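Local coordinates for MdcD (Pseudomonas aeruginosa, PDB 5VIP), which is the beta subunit of malonate decarboxylase, forms a hetero-dimer with MdcE and probably acts on malonyl groups carried by an acyl carrier protein, at residues S171-R177 with L220-L225; A112-E117 with V149-G155. Numbering follows the deposited sequence.

Interaction 1. Residues S171-R177 with L220-L225; sequences SYVLVTR and LADAYL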
ATOM      1  N   SER B 171      12.594  -4.200   2.728  1.00 11.71           N
ATOM      2  CA  SER B 171      13.461  -5.212   3.347  1.00 13.88           C
ATOM      3  C   SER B 171      13.971  -4.811   4.719  1.00 16.17           C
ATOM      4  O   SER B 171      14.002  -5.622   5.648  1.00 13.31           O
ATOM      5  CB  SER B 171      14.677  -5.507   2.449  1.00 13.60           C
ATOM      6  OG  SER B 171      14.278  -6.151   1.244  1.00 15.48           O
ATOM      7  N   TYR B 172      14.401  -3.559   4.840  1.00 11.86           N
ATOM      8  CA  TYR B 172      14.939  -3.080   6.111  1.00 14.39           C
ATOM      9  C   TYR B 172      14.365  -1.724   6.457  1.00 14.15           C
ATOM     10  O   TYR B 172      14.289  -0.853   5.596  1.00 14.46           O
ATOM     11  CB  TYR B 172      16.472  -2.997   6.063  1.00 11.58           C
ATOM     12  CG  TYR B 172      17.099  -4.315   5.690  1.00 14.16           C
ATOM     13  CD1 TYR B 172      17.061  -5.392   6.572  1.00 12.88           C
ATOM     14  CD2 TYR B 172      17.676  -4.499   4.440  1.00 14.46           C
ATOM     15  CE1 TYR B 172      17.618  -6.624   6.221  1.00 14.63           C
ATOM     16  CE2 TYR B 172      18.240  -5.720   4.078  1.00 13.11           C
ATOM     17  CZ  TYR B 172      18.207  -6.776   4.974  1.00 16.55           C
ATOM     18  OH  TYR B 172      18.766  -7.982   4.603  1.00 13.51           O
ATOM     19  N   VAL B 173      13.979  -1.556   7.723  1.00 13.89           N
ATOM     20  CA  VAL B 173      13.456  -0.287   8.218  1.00 13.79           C
ATOM     21  C   VAL B 173      14.336   0.235   9.346  1.00 15.54           C
ATOM     22  O   VAL B 173      14.503  -0.433  10.379  1.00 15.37           O
ATOM     23  CB  VAL B 173      12.001  -0.421   8.739  1.00 16.05           C
ATOM     24  CG1 VAL B 173      11.538   0.906   9.327  1.00 17.18           C
ATOM     25  CG2 VAL B 173      11.070  -0.877   7.621  1.00 16.87           C
ATOM     26  N   LEU B 174      14.915   1.413   9.142  1.00 12.62           N
ATOM     27  CA  LEU B 174      15.836   1.979  10.125  1.00 12.76           C
ATOM     28  C   LEU B 174      15.180   3.195  10.747  1.00 15.06           C
ATOM     29  O   LEU B 174      14.640   4.044  10.036  1.00 16.76           O
ATOM     30  CB  LEU B 174      17.185   2.366   9.489  1.00 12.74           C
ATOM     31  CG  LEU B 174      17.788   1.411   8.441  1.00 15.50           C
ATOM     32  CD1 LEU B 174      19.201   1.836   8.019  1.00 13.26           C
ATOM     33  CD2 LEU B 174      17.735  -0.030   8.883  1.00 17.63           C
ATOM     34  N   VAL B 175      15.219   3.286  12.070  1.00 15.45           N
ATOM     35  CA  VAL B 175      14.558   4.389  12.751  1.00 14.37           C
ATOM     36  C   VAL B 175      15.473   5.059  13.776  1.00 18.21           C
ATOM     37  O   VAL B 175      16.423   4.455  14.275  1.00 19.37           O
ATOM     38  CB  VAL B 175      13.275   3.918  13.463  1.00 15.59           C
ATOM     39  CG1 VAL B 175      12.238   3.403  12.449  1.00 15.75           C
ATOM     40  CG2 VAL B 175      13.614   2.842  14.514  1.00 16.76           C
ATOM     41  N   THR B 176      15.175   6.317  14.080  1.00 17.99           N
ATOM     42  CA  THR B 176      15.847   7.027  15.160  1.00 19.68           C
ATOM     43  C   THR B 176      14.908   7.113  16.360  1.00 22.68           C
ATOM     44  O   THR B 176      13.744   6.707  16.278  1.00 22.72           O
ATOM     45  CB  THR B 176      16.259   8.452  14.739  1.00 19.28           C
ATOM     46  OG1 THR B 176      15.076   9.201  14.426  1.00 24.57           O
ATOM     47  CG2 THR B 176      17.153   8.420  13.515  1.00 20.00           C
ATOM     48  N   ARG B 177      15.405   7.665  17.462  1.00 22.50           N
ATOM     49  CA  ARG B 177      14.564   7.914  18.630  1.00 26.84           C
ATOM     50  C   ARG B 177      13.415   8.878  18.322  1.00 25.20           C
ATOM     51  O   ARG B 177      12.310   8.719  18.840  1.00 26.84           O
ATOM     52  CB  ARG B 177      15.401   8.471  19.786  1.00 30.61           C
ATOM     53  CG  ARG B 177      14.582   8.734  21.041  1.00 38.38           C
ATOM     54  CD  ARG B 177      15.412   8.682  22.325  1.00 42.47           C
ATOM     55  NE  ARG B 177      14.574   8.428  23.499  1.00 51.00           N
ATOM     56  CZ  ARG B 177      13.585   9.216  23.918  1.00 60.65           C
ATOM     57  NH1 ARG B 177      13.295  10.348  23.283  1.00 54.91           N
ATOM     58  NH2 ARG B 177      12.885   8.876  24.995  1.00 66.56           N
ATOM     59  N   LEU B 220       9.523  -4.528  14.734  1.00 17.10           N
ATOM     60  CA  LEU B 220       8.912  -3.907  13.555  1.00 15.72           C
ATOM     61  C   LEU B 220       9.865  -2.965  12.819  1.00 16.95           C
ATOM     62  O   LEU B 220       9.567  -2.493  11.716  1.00 19.36           O
ATOM     63  CB  LEU B 220       7.652  -3.146  13.968  1.00 19.16           C
ATOM     64  CG  LEU B 220       6.485  -4.031  14.410  1.00 20.90           C
ATOM     65  CD1 LEU B 220       5.344  -3.145  14.897  1.00 20.53           C
ATOM     66  CD2 LEU B 220       6.005  -4.928  13.273  1.00 18.37           C
ATOM     67  N   ALA B 221      10.989  -2.663  13.453  1.00 17.68           N
ATOM     68  CA  ALA B 221      12.089  -1.961  12.799  1.00 19.30           C
ATOM     69  C   ALA B 221      13.352  -2.783  12.985  1.00 19.56           C
ATOM     70  O   ALA B 221      13.512  -3.487  13.995  1.00 18.86           O
ATOM     71  CB  ALA B 221      12.269  -0.550  13.366  1.00 17.61           C
ATOM     72  N   ASP B 222      14.261  -2.689  12.025  1.00 14.50           N
ATOM     73  CA  ASP B 222      15.430  -3.551  12.017  1.00 16.05           C
ATOM     74  C   ASP B 222      16.624  -2.974  12.768  1.00 18.80           C
ATOM     75  O   ASP B 222      17.459  -3.712  13.280  1.00 17.99           O
ATOM     76  CB  ASP B 222      15.804  -3.868  10.580  1.00 13.74           C
ATOM     77  CG  ASP B 222      14.682  -4.572   9.851  1.00 17.92           C
ATOM     78  OD1 ASP B 222      14.518  -5.798  10.065  1.00 17.67           O
ATOM     79  OD2 ASP B 222      13.933  -3.896   9.094  1.00 14.75           O
ATOM     80  N   ALA B 223      16.706  -1.651  12.831  1.00 16.47           N
ATOM     81  CA  ALA B 223      17.777  -1.018  13.583  1.00 15.92           C
ATOM     82  C   ALA B 223      17.284   0.287  14.188  1.00 20.68           C
ATOM     83  O   ALA B 223      16.434   0.973  13.604  1.00 17.03           O
ATOM     84  CB  ALA B 223      18.993  -0.776  12.698  1.00 18.31           C
ATOM     85  N   TYR B 224      17.842   0.608  15.351  1.00 18.21           N
ATOM     86  CA  TYR B 224      17.546   1.814  16.115  1.00 16.69           C
ATOM     87  C   TYR B 224      18.805   2.675  16.102  1.00 17.82           C
ATOM     88  O   TYR B 224      19.796   2.311  16.708  1.00 23.02           O
ATOM     89  CB  TYR B 224      17.129   1.425  17.543  1.00 20.15           C
ATOM     90  CG  TYR B 224      16.828   2.550  18.504  1.00 21.55           C
ATOM     91  CD1 TYR B 224      15.819   3.464  18.246  1.00 24.33           C
ATOM     92  CD2 TYR B 224      17.529   2.670  19.698  1.00 28.14           C
ATOM     93  CE1 TYR B 224      15.532   4.486  19.138  1.00 28.93           C
ATOM     94  CE2 TYR B 224      17.247   3.685  20.599  1.00 31.93           C
ATOM     95  CZ  TYR B 224      16.247   4.592  20.315  1.00 36.45           C
ATOM     96  OH  TYR B 224      15.957   5.607  21.206  1.00 38.97           O
ATOM     97  N   LEU B 225      18.767   3.808  15.405  1.00 18.59           N
ATOM     98  CA  LEU B 225      19.980   4.585  15.141  1.00 19.34           C
ATOM     99  C   LEU B 225      20.075   5.851  15.974  1.00 18.75           C
ATOM    100  O   LEU B 225      19.068   6.510  16.219  1.00 16.31           O
ATOM    101  CB  LEU B 225      20.050   4.980  13.660  1.00 19.21           C
ATOM    102  CG  LEU B 225      19.764   3.890  12.624  1.00 22.82           C
ATOM    103  CD1 LEU B 225      19.932   4.433  11.206  1.00 21.63           C
ATOM    104  CD2 LEU B 225      20.646   2.684  12.854  1.00 26.67           C
TER
HETATM  105  O   HOH W   1      13.858  -7.260   7.764  1.00 19.42           O
HETATM  106  O   HOH W   2      18.043   8.161  17.901  1.00 24.20           O
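A side-chain carboxylate can stand in for a backbone acceptor, as that of Asp222 does just before strand 223-225. Three residues, Asp222, Val175 and Leu225, each lose about 70 Å² to the contact and organise it. Asp222 points toward strand 172-176: Val173 N donates to Asp222 OD2 (2.7 Å), while Asp222 N donates back to Val173 O (2.8 Å). A water donating to Asp222 OD1 and Ser171 O ties the other carboxylate oxygen to the start of 171-177. Asp222 also forms a salt bridge with Arg249.

Beyond it the pairing becomes regular parallel beta structure, centred on Val175, whose N binds Ala223 O (3.0 Å) and whose O accepts from Leu225 N (2.7 Å). The axes of the two short strands cross at -32°, and at the far end a water bridges Arg177 N and Leu225 O.

Side chains alternate between the two faces. Val175 CG2 rests on Ala221 CB (3.8 Å) on the face that also carries Tyr224, and Tyr224 OH reaches Arg177 CB (3.2 Å). On the other face Leu225 CD1 meets Leu174 CB (3.8 Å), beside Ala223.

Strand 223-225 is the last of the chain's mixed main sheet, part of a carboxyltransferase domain of the ClpP/crotonase clan. Helix 229-242 packs against Leu174, Ala223 and Leu225, helix 212-217 touches Ala221 and Tyr224, and strand 150-153 flanks strand 172-176 on its remaining edge.

Interaction 2. Residues A112-E117 with V149-G155; sequences ALLLLE and VVAVIAG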
ATOM      1  N   ALA B 112      17.703   1.059  -4.066  1.00 14.88           N
ATOM      2  CA  ALA B 112      16.819   2.179  -3.773  1.00 13.18           C
ATOM      3  C   ALA B 112      16.751   2.448  -2.272  1.00 12.09           C
ATOM      4  O   ALA B 112      16.559   1.527  -1.460  1.00 10.25           O
ATOM      5  CB  ALA B 112      15.401   1.924  -4.331  1.00 10.10           C
ATOM      6  N   LEU B 113      16.898   3.721  -1.921  1.00 11.39           N
ATOM      7  CA  LEU B 113      16.885   4.184  -0.543  1.00 11.05           C
ATOM      8  C   LEU B 113      15.760   5.200  -0.375  1.00 12.38           C
ATOM      9  O   LEU B 113      15.701   6.208  -1.106  1.00 11.57           O
ATOM     10  CB  LEU B 113      18.232   4.811  -0.177  1.00 12.90           C
ATOM     11  CG  LEU B 113      18.412   5.481   1.184  1.00 12.96           C
ATOM     12  CD1 LEU B 113      18.188   4.480   2.325  1.00 11.97           C
ATOM     13  CD2 LEU B 113      19.799   6.073   1.269  1.00 10.99           C
ATOM     14  N   LEU B 114      14.856   4.919   0.565  1.00 10.51           N
ATOM     15  CA  LEU B 114      13.678   5.766   0.785  1.00 11.19           C
ATOM     16  C   LEU B 114      13.776   6.490   2.122  1.00 14.58           C
ATOM     17  O   LEU B 114      13.841   5.850   3.171  1.00 12.92           O
ATOM     18  CB  LEU B 114      12.387   4.929   0.752  1.00 11.16           C
ATOM     19  CG  LEU B 114      12.130   4.121  -0.517  1.00 13.71           C
ATOM     20  CD1 LEU B 114      10.841   3.284  -0.365  1.00 10.73           C
ATOM     21  CD2 LEU B 114      12.015   5.074  -1.703  1.00 15.99           C
ATOM     22  N   LEU B 115      13.754   7.820   2.074  1.00 10.98           N
ATOM     23  CA  LEU B 115      13.704   8.635   3.283  1.00 13.92           C
ATOM     24  C   LEU B 115      12.268   9.121   3.490  1.00 17.09           C
ATOM     25  O   LEU B 115      11.814  10.073   2.838  1.00 15.95           O
ATOM     26  CB  LEU B 115      14.668   9.820   3.175  1.00 13.00           C
ATOM     27  CG  LEU B 115      16.125   9.622   3.625  1.00 21.66           C
ATOM     28  CD1 LEU B 115      16.729   8.270   3.245  1.00 17.29           C
ATOM     29  CD2 LEU B 115      17.010  10.761   3.131  1.00 12.94           C
ATOM     30  N   LEU B 116      11.561   8.470   4.405  1.00 13.72           N
ATOM     31  CA  LEU B 116      10.111   8.625   4.502  1.00 17.82           C
ATOM     32  C   LEU B 116       9.662   9.555   5.626  1.00 24.11           C
ATOM     33  O   LEU B 116       9.488   9.129   6.769  1.00 27.15           O
ATOM     34  CB  LEU B 116       9.470   7.246   4.687  1.00 17.97           C
ATOM     35  CG  LEU B 116       9.760   6.276   3.537  1.00 16.90           C
ATOM     36  CD1 LEU B 116       9.083   4.926   3.749  1.00 19.34           C
ATOM     37  CD2 LEU B 116       9.328   6.882   2.213  1.00 19.49           C
ATOM     38  N   GLU B 117       9.470  10.828   5.294  1.00 18.61           N
ATOM     39  CA  GLU B 117       8.906  11.794   6.236  1.00 18.58           C
ATOM     40  C   GLU B 117       7.588  12.244   5.643  1.00 20.48           C
ATOM     41  O   GLU B 117       7.569  13.111   4.784  1.00 21.77           O
ATOM     42  CB  GLU B 117       9.837  12.989   6.446  1.00 19.91           C
ATOM     43  CG  GLU B 117      11.209  12.616   7.021  1.00 21.74           C
ATOM     44  CD  GLU B 117      11.105  11.961   8.396  1.00 30.73           C
ATOM     45  OE1 GLU B 117      11.798  10.937   8.634  1.00 31.97           O
ATOM     46  OE2 GLU B 117      10.340  12.480   9.243  1.00 26.61           O
ATOM     47  N   VAL B 149      15.213  -2.867  -0.543  1.00 11.43           N
ATOM     48  CA  VAL B 149      14.962  -1.438  -0.395  1.00 10.96           C
ATOM     49  C   VAL B 149      15.161  -1.121   1.075  1.00 11.72           C
ATOM     50  O   VAL B 149      14.665  -1.842   1.942  1.00 12.05           O
ATOM     51  CB  VAL B 149      13.544  -1.042  -0.831  1.00 12.50           C
ATOM     52  CG1 VAL B 149      13.303   0.446  -0.574  1.00 12.81           C
ATOM     53  CG2 VAL B 149      13.323  -1.400  -2.309  1.00 11.39           C
ATOM     54  N   VAL B 150      15.911  -0.066   1.359  1.00 11.22           N
ATOM     55  CA  VAL B 150      16.098   0.377   2.727  1.00  9.80           C
ATOM     56  C   VAL B 150      15.245   1.615   2.943  1.00 13.66           C
ATOM     57  O   VAL B 150      15.286   2.539   2.139  1.00 12.51           O
ATOM     58  CB  VAL B 150      17.574   0.679   3.030  1.00 12.25           C
ATOM     59  CG1 VAL B 150      17.726   1.252   4.432  1.00 14.05           C
ATOM     60  CG2 VAL B 150      18.419  -0.586   2.861  1.00 12.09           C
ATOM     61  N   ALA B 151      14.463   1.609   4.022  1.00 13.42           N
ATOM     62  CA  ALA B 151      13.663   2.766   4.414  1.00 11.08           C
ATOM     63  C   ALA B 151      14.206   3.355   5.697  1.00 12.50           C
ATOM     64  O   ALA B 151      14.402   2.643   6.680  1.00 13.45           O
ATOM     65  CB  ALA B 151      12.202   2.379   4.605  1.00 10.69           C
ATOM     66  N   VAL B 152      14.418   4.662   5.680  1.00 12.06           N
ATOM     67  CA  VAL B 152      14.930   5.391   6.828  1.00 10.94           C
ATOM     68  C   VAL B 152      13.833   6.353   7.290  1.00 15.91           C
ATOM     69  O   VAL B 152      13.319   7.163   6.505  1.00 14.31           O
ATOM     70  CB  VAL B 152      16.228   6.155   6.475  1.00 13.32           C
ATOM     71  CG1 VAL B 152      16.638   7.087   7.591  1.00 14.41           C
ATOM     72  CG2 VAL B 152      17.357   5.144   6.145  1.00 12.30           C
ATOM     73  N   ILE B 153      13.450   6.218   8.553  1.00 14.48           N
ATOM     74  CA  ILE B 153      12.439   7.085   9.159  1.00 14.25           C
ATOM     75  C   ILE B 153      13.117   7.774  10.335  1.00 16.85           C
ATOM     76  O   ILE B 153      13.413   7.134  11.339  1.00 21.23           O
ATOM     77  CB  ILE B 153      11.215   6.289   9.626  1.00 17.77           C
ATOM     78  CG1 ILE B 153      10.681   5.436   8.474  1.00 21.49           C
ATOM     79  CG2 ILE B 153      10.144   7.228  10.160  1.00 19.52           C
ATOM     80  CD1 ILE B 153       9.935   4.228   8.939  1.00 27.65           C
ATOM     81  N   ALA B 154      13.423   9.054  10.198  1.00 17.37           N
ATOM     82  CA  ALA B 154      14.254   9.706  11.208  1.00 19.30           C
ATOM     83  C   ALA B 154      13.507  10.774  11.986  1.00 24.42           C
ATOM     84  O   ALA B 154      13.986  11.230  13.022  1.00 26.16           O
ATOM     85  CB  ALA B 154      15.504  10.319  10.562  1.00 19.55           C
ATOM     86  N   GLY B 155      12.333  11.170  11.511  1.00 19.39           N
ATOM     87  CA  GLY B 155      11.667  12.311  12.102  1.00 21.45           C
ATOM     88  C   GLY B 155      12.173  13.618  11.498  1.00 24.42           C
ATOM     89  O   GLY B 155      13.146  13.632  10.729  1.00 24.64           O
TER
HETATM   90  O   HOH W   3      13.407   9.834   7.103  1.00 21.88           O
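Deep in a protein, each backbone polar group needs a partner, and residues 112-117 beside 149-155 illustrate how the need is met. Strands 112-115 and 150-153 run parallel, 18° apart, and share a ladder of backbone bonds. A weak one from Val150 N to Ala112 O (3.3 Å) opens it; Leu114 N to Val150 O (2.9 Å), Val152 N to Leu114 O (2.8 Å) and Leu116 N to Val152 O (3.0 Å) follow. Leu113 and Leu115 turn their backbone groups to strand 69-76 instead, and Ala151 bonds to Tyr172 on the opposite flank.

The two strands belong to a beta-alpha-beta unit whose connection contains helix 126-143, within the crotonase-like core of the carboxyltransferase domain. Leu113 CD1 packs on Val150 CG1 (3.9 Å) and Val152 CG2 (4.0 Å) on the face toward helix 229-242; on the other, Leu114 CD1 meets Val149 CG1 (3.8 Å).

Where the strands end, a side chain takes over. Glu117 OE1 accepts from both Ala154 N and Gly155 N, each at 2.9 Å, and from a water that also donates to Val152 O. Glu117 OE2 is bound by Gly158 N, so both carboxylate oxygens have backbone donors in the loop after strand 150-153. At the backbone angles of Gly155 a CB would jam against Ala154 O, so a residue without a side chain fits; Gly155 O accepts from Arg21.

How the interactions relate
Interactions 1 and 2 are successive parts of one sheet, joined where strands 150-153 and 172-176 lie side by side: Leu174 probably hydrogen-bonds through its N to Ala151 O (2.8 Å) and through its O to Ile153 N (2.9 Å), and Thr176 OG1 hydrogen-bonds to Ala154 O (2.7 Å). Interaction 2 is central, with every residue buried and strands on both flanks, and its side-chain contacts are largely aliphatic. Interaction 1 pairs an edge strand, outermost within this chain, so although mostly buried it includes the exposed Arg177 and partly exposed Asp222 and Tyr224. Each contact adds a carboxylate to its backbone bonds, Asp222 before its strand and Glu117 after its own.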